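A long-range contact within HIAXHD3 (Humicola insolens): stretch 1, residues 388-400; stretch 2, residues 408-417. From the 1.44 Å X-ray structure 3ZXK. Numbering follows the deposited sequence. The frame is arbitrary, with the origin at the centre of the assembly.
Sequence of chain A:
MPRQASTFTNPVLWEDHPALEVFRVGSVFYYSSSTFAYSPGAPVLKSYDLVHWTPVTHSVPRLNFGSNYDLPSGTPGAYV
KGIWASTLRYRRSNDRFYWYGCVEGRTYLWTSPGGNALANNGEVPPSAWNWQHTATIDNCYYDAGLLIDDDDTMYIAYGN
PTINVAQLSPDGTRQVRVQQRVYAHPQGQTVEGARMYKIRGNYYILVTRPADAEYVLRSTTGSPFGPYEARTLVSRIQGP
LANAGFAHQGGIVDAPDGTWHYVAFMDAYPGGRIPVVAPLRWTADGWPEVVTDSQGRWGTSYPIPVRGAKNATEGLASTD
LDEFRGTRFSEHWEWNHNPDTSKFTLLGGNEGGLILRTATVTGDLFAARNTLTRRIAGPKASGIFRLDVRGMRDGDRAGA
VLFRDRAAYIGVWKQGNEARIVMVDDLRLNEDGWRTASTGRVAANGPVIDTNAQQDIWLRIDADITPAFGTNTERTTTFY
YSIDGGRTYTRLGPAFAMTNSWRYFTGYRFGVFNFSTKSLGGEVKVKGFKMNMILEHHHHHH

Stretch 1 388-400: DVRGMRDGDRAGA
Stretch 2 408-417: AYIGVWKQGN

The contact is an antiparallel ladder: strand 396-400 runs against strand 408-415, their axes approaching to 4.6 Å with N-to-C directions 154° apart. Reciprocal backbone hydrogen bonds fix the register. Ala 398 N to Val 412 O is 3.0 Å and Val 412 N to Ala 398 O is 2.8 Å, with N-H...O angles of 167° and 164°; two residues on, Ala 400 N to Ile 410 O is 2.9 Å and Ile 410 N to Ala 400 O is 3.1 Å. Lys 414 N continues the ladder to Asp 396 O (3.0 Å, 170°). Between these lie the non-hydrogen-bonded pairs Arg 397-Trp 413 (CA to CA 4.7 Å) and Gly 399-Gly 411 (CA to CA 3.9 Å). That last spacing depends on glycine: a CB on Gly 399 would fall 2.5 Å from Ile 410 O, and one on Gly 411 would fall 2.2 Å from Ala 398 O.

Before the strand, a type I turn spans Val 389 to Met 392, closed by Met 392 N to Val 389 O at 3.1 Å, and a type II turn spans Arg 393 to Asp 396, with Gly 395 at phi/psi 91/-4. The second turn presents Gly 395 N to Lys 414 O (2.8 Å, 145°). Asp 394 (chi1 t) extends its carboxylate so that OD1 accepts from Gly 416 N at 2.8 Å and 168°, holding the chain where it leaves the strand at phi/psi 56/-126.

Lys 414 (t, p, t, m) points toward stretch 1, and its NZ donates to Met 392 O at 3.0 Å. Water 1 links the same NZ (3.2 Å) to Val 389 O (3.0 Å), while water 2 donates to both Asp 396 O (2.9 Å) and Lys 414 O (2.8 Å).

On the sheet face carrying Arg 397 and Trp 413, the extended arginine (m, t, t; chi4 170°) lies flat on the indole (chi1 m, chi2 14°). The guanidinium and ring planes differ by 7°, with centres 3.8 Å apart, and Arg 397 CZ sits 3.8 Å from the centroid of the Trp 413 six-membered ring, placing positive charge over the pi cloud. Within stretch 2, Trp 413 NE1 donates to Tyr 409 OH at 2.9 Å; water 3 joins that hydroxyl (2.7 Å) to Arg 397 NH1 (3.1 Å).

The face bearing Ala 398, Ala 400, Ile 410 and Val 412 is buried. Val 412 (t) meets Met 392 (m, t, p), CG1 to SD 3.7 Å, and Val 389 (m), CG2 to CG2 4.4 Å. Altogether 735 Å² is buried.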

ATOM      1  N   ASP A 388      -5.702 -19.161 -18.828  1.00  7.20           N
ATOM      2  CA  ASP A 388      -5.459 -20.234 -19.794  1.00  7.38           C
ATOM      3  C   ASP A 388      -4.108 -20.889 -19.414  1.00  6.74           C
ATOM      4  O   ASP A 388      -3.063 -20.233 -19.473  1.00  8.06           O
ATOM      5  CB  ASP A 388      -5.416 -19.643 -21.202  1.00  8.15           C
ATOM      6  CG  ASP A 388      -5.040 -20.649 -22.300  1.00  8.80           C
ATOM      7  OD1 ASP A 388      -4.621 -21.806 -22.025  1.00  9.18           O
ATOM      8  OD2 ASP A 388      -5.132 -20.241 -23.485  1.00 14.41           O
ATOM      9  N   VAL A 389      -4.125 -22.156 -19.008  1.00  6.09           N
ATOM     10  CA  VAL A 389      -2.907 -22.777 -18.473  1.00  5.31           C
ATOM     11  C   VAL A 389      -2.330 -23.877 -19.381  1.00  5.60           C
ATOM     12  O   VAL A 389      -1.505 -24.693 -18.954  1.00  6.20           O
ATOM     13  CB  VAL A 389      -3.102 -23.339 -17.036  1.00  5.88           C
ATOM     14  CG1 VAL A 389      -3.537 -22.230 -16.067  1.00  5.73           C
ATOM     15  CG2 VAL A 389      -4.089 -24.491 -17.032  1.00  6.32           C
ATOM     16  N   ARG A 390      -2.741 -23.878 -20.652  1.00  5.75           N
ATOM     17  CA  ARG A 390      -2.255 -24.884 -21.604  1.00  6.59           C
ATOM     18  C   ARG A 390      -0.741 -24.871 -21.764  1.00  6.56           C
ATOM     19  O   ARG A 390      -0.140 -25.915 -22.058  1.00  7.86           O
ATOM     20  CB  ARG A 390      -2.936 -24.793 -22.953  1.00  7.70           C
ATOM     21  CG  ARG A 390      -4.406 -25.179 -22.897  1.00  9.08           C
ATOM     22  CD  ARG A 390      -5.100 -24.851 -24.193  1.00 11.93           C
ATOM     23  NE  ARG A 390      -4.897 -23.438 -24.519  1.00 16.19           N
ATOM     24  CZ  ARG A 390      -5.098 -22.914 -25.726  1.00 19.78           C
ATOM     25  NH1 ARG A 390      -5.509 -23.687 -26.719  1.00 26.03           N
ATOM     26  NH2 ARG A 390      -4.898 -21.621 -25.942  1.00 17.82           N
ATOM     27  N   GLY A 391      -0.127 -23.697 -21.564  1.00  5.98           N
ATOM     28  CA  GLY A 391       1.321 -23.550 -21.724  1.00  6.14           C
ATOM     29  C   GLY A 391       2.174 -24.040 -20.566  1.00  5.74           C
ATOM     30  O   GLY A 391       3.408 -23.920 -20.619  1.00  6.22           O
ATOM     31  N   MET A 392       1.546 -24.568 -19.510  1.00  6.17           N
ATOM     32  CA  MET A 392       2.349 -25.130 -18.410  1.00  6.04           C
ATOM     33  C   MET A 392       3.199 -26.315 -18.848  1.00  6.83           C
ATOM     34  O   MET A 392       2.776 -27.126 -19.692  1.00  7.42           O
ATOM     35  CB  MET A 392       1.476 -25.557 -17.247  1.00  6.28           C
ATOM     36  CG  MET A 392       0.790 -24.378 -16.604  1.00  6.81           C
ATOM     37  SD  MET A 392      -0.220 -24.861 -15.196  1.00  7.79           S
ATOM     38  CE  MET A 392       1.001 -24.991 -13.901  1.00  6.75           C
ATOM     39  N   ARG A 393       4.396 -26.404 -18.285  1.00  6.85           N
ATOM     40  CA  ARG A 393       5.307 -27.522 -18.563  1.00  8.30           C
ATOM     41  C   ARG A 393       5.519 -28.367 -17.306  1.00  7.46           C
ATOM     42  O   ARG A 393       5.163 -27.936 -16.196  1.00  6.80           O
ATOM     43  CB  ARG A 393       6.630 -26.974 -19.123  1.00 10.94           C
ATOM     44  CG  ARG A 393       6.449 -26.387 -20.517  1.00 15.11           C
ATOM     45  CD  ARG A 393       7.732 -25.842 -21.127  1.00 21.99           C
ATOM     46  NE  ARG A 393       8.605 -26.908 -21.630  1.00 30.42           N
ATOM     47  CZ  ARG A 393       8.568 -27.408 -22.867  1.00 37.81           C
ATOM     48  NH1 ARG A 393       7.703 -26.944 -23.767  1.00 43.60           N
ATOM     49  NH2 ARG A 393       9.401 -28.384 -23.207  1.00 42.28           N
ATOM     50  N   ASP A 394       6.092 -29.559 -17.471  1.00  6.74           N
ATOM     51  CA  ASP A 394       6.367 -30.446 -16.342  1.00  8.02           C
ATOM     52  C   ASP A 394       7.040 -29.718 -15.145  1.00  7.89           C
ATOM     53  O   ASP A 394       8.083 -29.069 -15.265  1.00  9.20           O
ATOM     54  CB  ASP A 394       7.229 -31.592 -16.849  1.00  9.47           C
ATOM     55  CG  ASP A 394       7.499 -32.666 -15.800  1.00 10.69           C
ATOM     56  OD1 ASP A 394       6.709 -32.816 -14.854  1.00 10.76           O
ATOM     57  OD2 ASP A 394       8.541 -33.360 -15.942  1.00 16.81           O
ATOM     58  N   GLY A 395       6.410 -29.851 -13.983  1.00  6.42           N
ATOM     59  CA  GLY A 395       6.878 -29.266 -12.738  1.00  7.37           C
ATOM     60  C   GLY A 395       6.338 -27.872 -12.455  1.00  6.28           C
ATOM     61  O   GLY A 395       6.616 -27.316 -11.414  1.00  6.81           O
ATOM     62  N   ASP A 396       5.569 -27.289 -13.374  1.00  5.20           N
ATOM     63  CA  ASP A 396       5.062 -25.936 -13.169  1.00  5.07           C
ATOM     64  C   ASP A 396       3.920 -25.910 -12.155  1.00  4.27           C
ATOM     65  O   ASP A 396       3.148 -26.890 -12.015  1.00  5.02           O
ATOM     66  CB  ASP A 396       4.593 -25.304 -14.476  1.00  5.77           C
ATOM     67  CG  ASP A 396       5.752 -24.961 -15.444  1.00  7.67           C
ATOM     68  OD1 ASP A 396       6.909 -25.149 -15.061  1.00  9.23           O
ATOM     69  OD2 ASP A 396       5.485 -24.558 -16.602  1.00  8.45           O
ATOM     70  N   ARG A 397       3.866 -24.815 -11.399  1.00  4.38           N
ATOM     71  CA  ARG A 397       2.838 -24.601 -10.407  1.00  3.79           C
ATOM     72  C   ARG A 397       2.335 -23.167 -10.634  1.00  3.49           C
ATOM     73  O   ARG A 397       3.113 -22.220 -10.608  1.00  3.72           O
ATOM     74  CB  ARG A 397       3.422 -24.802  -9.002  1.00  4.02           C
ATOM     75  CG  ARG A 397       3.979 -26.203  -8.745  1.00  4.59           C
ATOM     76  CD  ARG A 397       4.364 -26.348  -7.302  1.00  4.54           C
ATOM     77  NE  ARG A 397       4.817 -27.715  -7.073  1.00  5.25           N
ATOM     78  CZ  ARG A 397       5.402 -28.131  -5.953  1.00  5.82           C
ATOM     79  NH1 ARG A 397       5.557 -27.273  -4.940  1.00  6.67           N
ATOM     80  NH2 ARG A 397       5.818 -29.397  -5.830  1.00  7.39           N
ATOM     81  N   ALA A 398       1.044 -23.000 -10.863  1.00  3.66           N
ATOM     82  CA  ALA A 398       0.505 -21.662 -11.098  1.00  3.95           C
ATOM     83  C   ALA A 398      -0.844 -21.542 -10.390  1.00  4.58           C
ATOM     84  O   ALA A 398      -1.484 -22.576 -10.114  1.00  5.59           O
ATOM     85  CB  ALA A 398       0.338 -21.431 -12.589  1.00  4.07           C
ATOM     86  N   GLY A 399      -1.247 -20.329 -10.043  1.00  4.66           N
ATOM     87  CA  GLY A 399      -2.571 -20.160  -9.435  1.00  4.80           C
ATOM     88  C   GLY A 399      -2.867 -18.865  -8.733  1.00  4.78           C
ATOM     89  O   GLY A 399      -2.193 -17.859  -8.933  1.00  4.33           O
ATOM     90  N   ALA A 400      -3.884 -18.932  -7.884  1.00  4.58           N
ATOM     91  CA  ALA A 400      -4.381 -17.788  -7.169  1.00  4.27           C
ATOM     92  C   ALA A 400      -4.058 -17.945  -5.683  1.00  4.27           C
ATOM     93  O   ALA A 400      -4.474 -18.910  -5.042  1.00  4.64           O
ATOM     94  CB  ALA A 400      -5.888 -17.615  -7.398  1.00  4.62           C
ATOM     95  N   ALA A 408      -1.884 -19.422   1.453  1.00  4.64           N
ATOM     96  CA  ALA A 408      -2.519 -20.617   0.895  1.00  4.22           C
ATOM     97  C   ALA A 408      -2.905 -20.251  -0.509  1.00  3.89           C
ATOM     98  O   ALA A 408      -3.064 -19.055  -0.829  1.00  4.04           O
ATOM     99  CB  ALA A 408      -3.775 -21.018   1.689  1.00  4.99           C
ATOM    100  N   TYR A 409      -3.099 -21.263  -1.346  1.00  4.07           N
ATOM    101  CA  TYR A 409      -3.495 -21.032  -2.717  1.00  4.00           C
ATOM    102  C   TYR A 409      -4.336 -22.154  -3.298  1.00  4.31           C
ATOM    103  O   TYR A 409      -4.345 -23.265  -2.757  1.00  4.48           O
ATOM    104  CB  TYR A 409      -2.296 -20.753  -3.610  1.00  4.15           C
ATOM    105  CG  TYR A 409      -1.305 -21.866  -3.926  1.00  3.98           C
ATOM    106  CD1 TYR A 409      -1.641 -22.925  -4.807  1.00  4.23           C
ATOM    107  CD2 TYR A 409       0.004 -21.817  -3.440  1.00  4.45           C
ATOM    108  CE1 TYR A 409      -0.710 -23.895  -5.165  1.00  4.78           C
ATOM    109  CE2 TYR A 409       0.951 -22.772  -3.793  1.00  4.53           C
ATOM    110  CZ  TYR A 409       0.573 -23.824  -4.643  1.00  4.41           C
ATOM    111  OH  TYR A 409       1.478 -24.754  -5.057  1.00  4.89           O
ATOM    112  N   ILE A 410      -5.066 -21.831  -4.371  1.00  4.54           N
ATOM    113  CA  ILE A 410      -5.693 -22.842  -5.202  1.00  4.59           C
ATOM    114  C   ILE A 410      -5.047 -22.666  -6.582  1.00  4.38           C
ATOM    115  O   ILE A 410      -4.830 -21.528  -7.050  1.00  4.59           O
ATOM    116  CB  ILE A 410      -7.231 -22.710  -5.259  1.00  4.92           C
ATOM    117  CG1 ILE A 410      -7.824 -23.916  -6.005  1.00  5.08           C
ATOM    118  CG2 ILE A 410      -7.652 -21.364  -5.853  1.00  5.10           C
ATOM    119  CD1 ILE A 410      -9.327 -24.036  -5.865  1.00  6.83           C
ATOM    120  N   GLY A 411      -4.678 -23.763  -7.223  1.00  4.85           N
ATOM    121  CA  GLY A 411      -3.952 -23.628  -8.475  1.00  5.22           C
ATOM    122  C   GLY A 411      -3.869 -24.909  -9.235  1.00  5.18           C
ATOM    123  O   GLY A 411      -4.606 -25.872  -8.963  1.00  5.80           O
ATOM    124  N   VAL A 412      -2.985 -24.897 -10.223  1.00  5.25           N
ATOM    125  CA  VAL A 412      -2.799 -26.035 -11.109  1.00  5.04           C
ATOM    126  C   VAL A 412      -1.352 -26.481 -11.008  1.00  4.76           C
ATOM    127  O   VAL A 412      -0.429 -25.652 -11.031  1.00  5.06           O
ATOM    128  CB  VAL A 412      -3.121 -25.687 -12.581  1.00  5.03           C
ATOM    129  CG1 VAL A 412      -2.894 -26.888 -13.525  1.00  6.23           C
ATOM    130  CG2 VAL A 412      -4.555 -25.185 -12.714  1.00  6.60           C
ATOM    131  N   TRP A 413      -1.180 -27.781 -10.806  1.00  4.47           N
ATOM    132  CA  TRP A 413       0.129 -28.443 -10.863  1.00  4.58           C
ATOM    133  C   TRP A 413       0.179 -29.282 -12.124  1.00  4.85           C
ATOM    134  O   TRP A 413      -0.710 -30.121 -12.383  1.00  5.08           O
ATOM    135  CB  TRP A 413       0.362 -29.337  -9.633  1.00  4.97           C
ATOM    136  CG  TRP A 413       0.708 -28.583  -8.384  1.00  5.09           C
ATOM    137  CD1 TRP A 413       0.591 -27.229  -8.147  1.00  5.09           C
ATOM    138  CD2 TRP A 413       1.273 -29.156  -7.188  1.00  5.36           C
ATOM    139  NE1 TRP A 413       1.027 -26.921  -6.890  1.00  4.77           N
ATOM    140  CE2 TRP A 413       1.464 -28.056  -6.254  1.00  4.68           C
ATOM    141  CE3 TRP A 413       1.629 -30.446  -6.809  1.00  5.56           C
ATOM    142  CZ2 TRP A 413       2.020 -28.258  -4.986  1.00  5.20           C
ATOM    143  CZ3 TRP A 413       2.186 -30.650  -5.549  1.00  6.73           C
ATOM    144  CH2 TRP A 413       2.374 -29.584  -4.657  1.00  6.22           C
ATOM    145  N   LYS A 414       1.204 -29.037 -12.924  1.00  5.08           N
ATOM    146  CA  LYS A 414       1.498 -29.850 -14.116  1.00  5.38           C
ATOM    147  C   LYS A 414       2.631 -30.830 -13.748  1.00  5.95           C
ATOM    148  O   LYS A 414       3.735 -30.412 -13.416  1.00  6.42           O
ATOM    149  CB  LYS A 414       1.905 -28.953 -15.309  1.00  6.43           C
ATOM    150  CG  LYS A 414       2.042 -29.709 -16.645  1.00  7.85           C
ATOM    151  CD  LYS A 414       0.682 -30.060 -17.248  1.00 10.44           C
ATOM    152  CE  LYS A 414       0.813 -30.719 -18.603  1.00 14.13           C
ATOM    153  NZ  LYS A 414       1.291 -29.730 -19.599  1.00 16.17           N
ATOM    154  N   GLN A 415       2.336 -32.126 -13.754  1.00  5.77           N
ATOM    155  CA  GLN A 415       3.357 -33.159 -13.537  1.00  6.19           C
ATOM    156  C   GLN A 415       3.296 -34.124 -14.696  1.00  6.62           C
ATOM    157  O   GLN A 415       2.254 -34.720 -14.954  1.00  6.84           O
ATOM    158  CB  GLN A 415       3.192 -33.843 -12.162  1.00  7.40           C
ATOM    159  CG  GLN A 415       3.229 -32.858 -10.978  1.00  8.40           C
ATOM    160  CD  GLN A 415       2.802 -33.494  -9.673  1.00 11.65           C
ATOM    161  OE1 GLN A 415       1.970 -34.414  -9.634  1.00 14.07           O
ATOM    162  NE2 GLN A 415       3.384 -33.029  -8.598  1.00 13.48           N
ATOM    163  N   GLY A 416       4.403 -34.262 -15.418  1.00  7.19           N
ATOM    164  CA  GLY A 416       4.381 -35.040 -16.658  1.00  7.93           C
ATOM    165  C   GLY A 416       3.322 -34.473 -17.579  1.00  8.79           C
ATOM    166  O   GLY A 416       3.289 -33.247 -17.862  1.00 10.20           O
ATOM    167  N   ASN A 417       2.428 -35.346 -18.022  1.00  8.95           N
ATOM    168  CA  ASN A 417       1.360 -34.944 -18.928  1.00 10.77           C
ATOM    169  C   ASN A 417       0.051 -34.664 -18.202  1.00 10.86           C
ATOM    170  O   ASN A 417      -0.952 -34.378 -18.850  1.00 15.51           O
ATOM    171  CB  ASN A 417       1.172 -35.995 -20.018  1.00 12.86           C
ATOM    172  CG  ASN A 417       2.420 -36.176 -20.871  1.00 15.50           C
ATOM    173  OD1 ASN A 417       2.864 -37.303 -21.137  1.00 20.17           O
ATOM    174  ND2 ASN A 417       2.986 -35.069 -21.308  1.00 17.76           N
TER
HETATM  175  O   HOH W   1      -1.043 -27.640 -18.823  1.00 36.73           O
HETATM  176  O   HOH W   2       3.959 -29.377 -10.779  1.00  7.88           O
HETATM  177  O   HOH W   3       3.841 -24.941  -3.865  1.00  6.21           O
HETATM  178  O   HOH W   4       4.729 -30.354  -8.598  1.00 16.34           O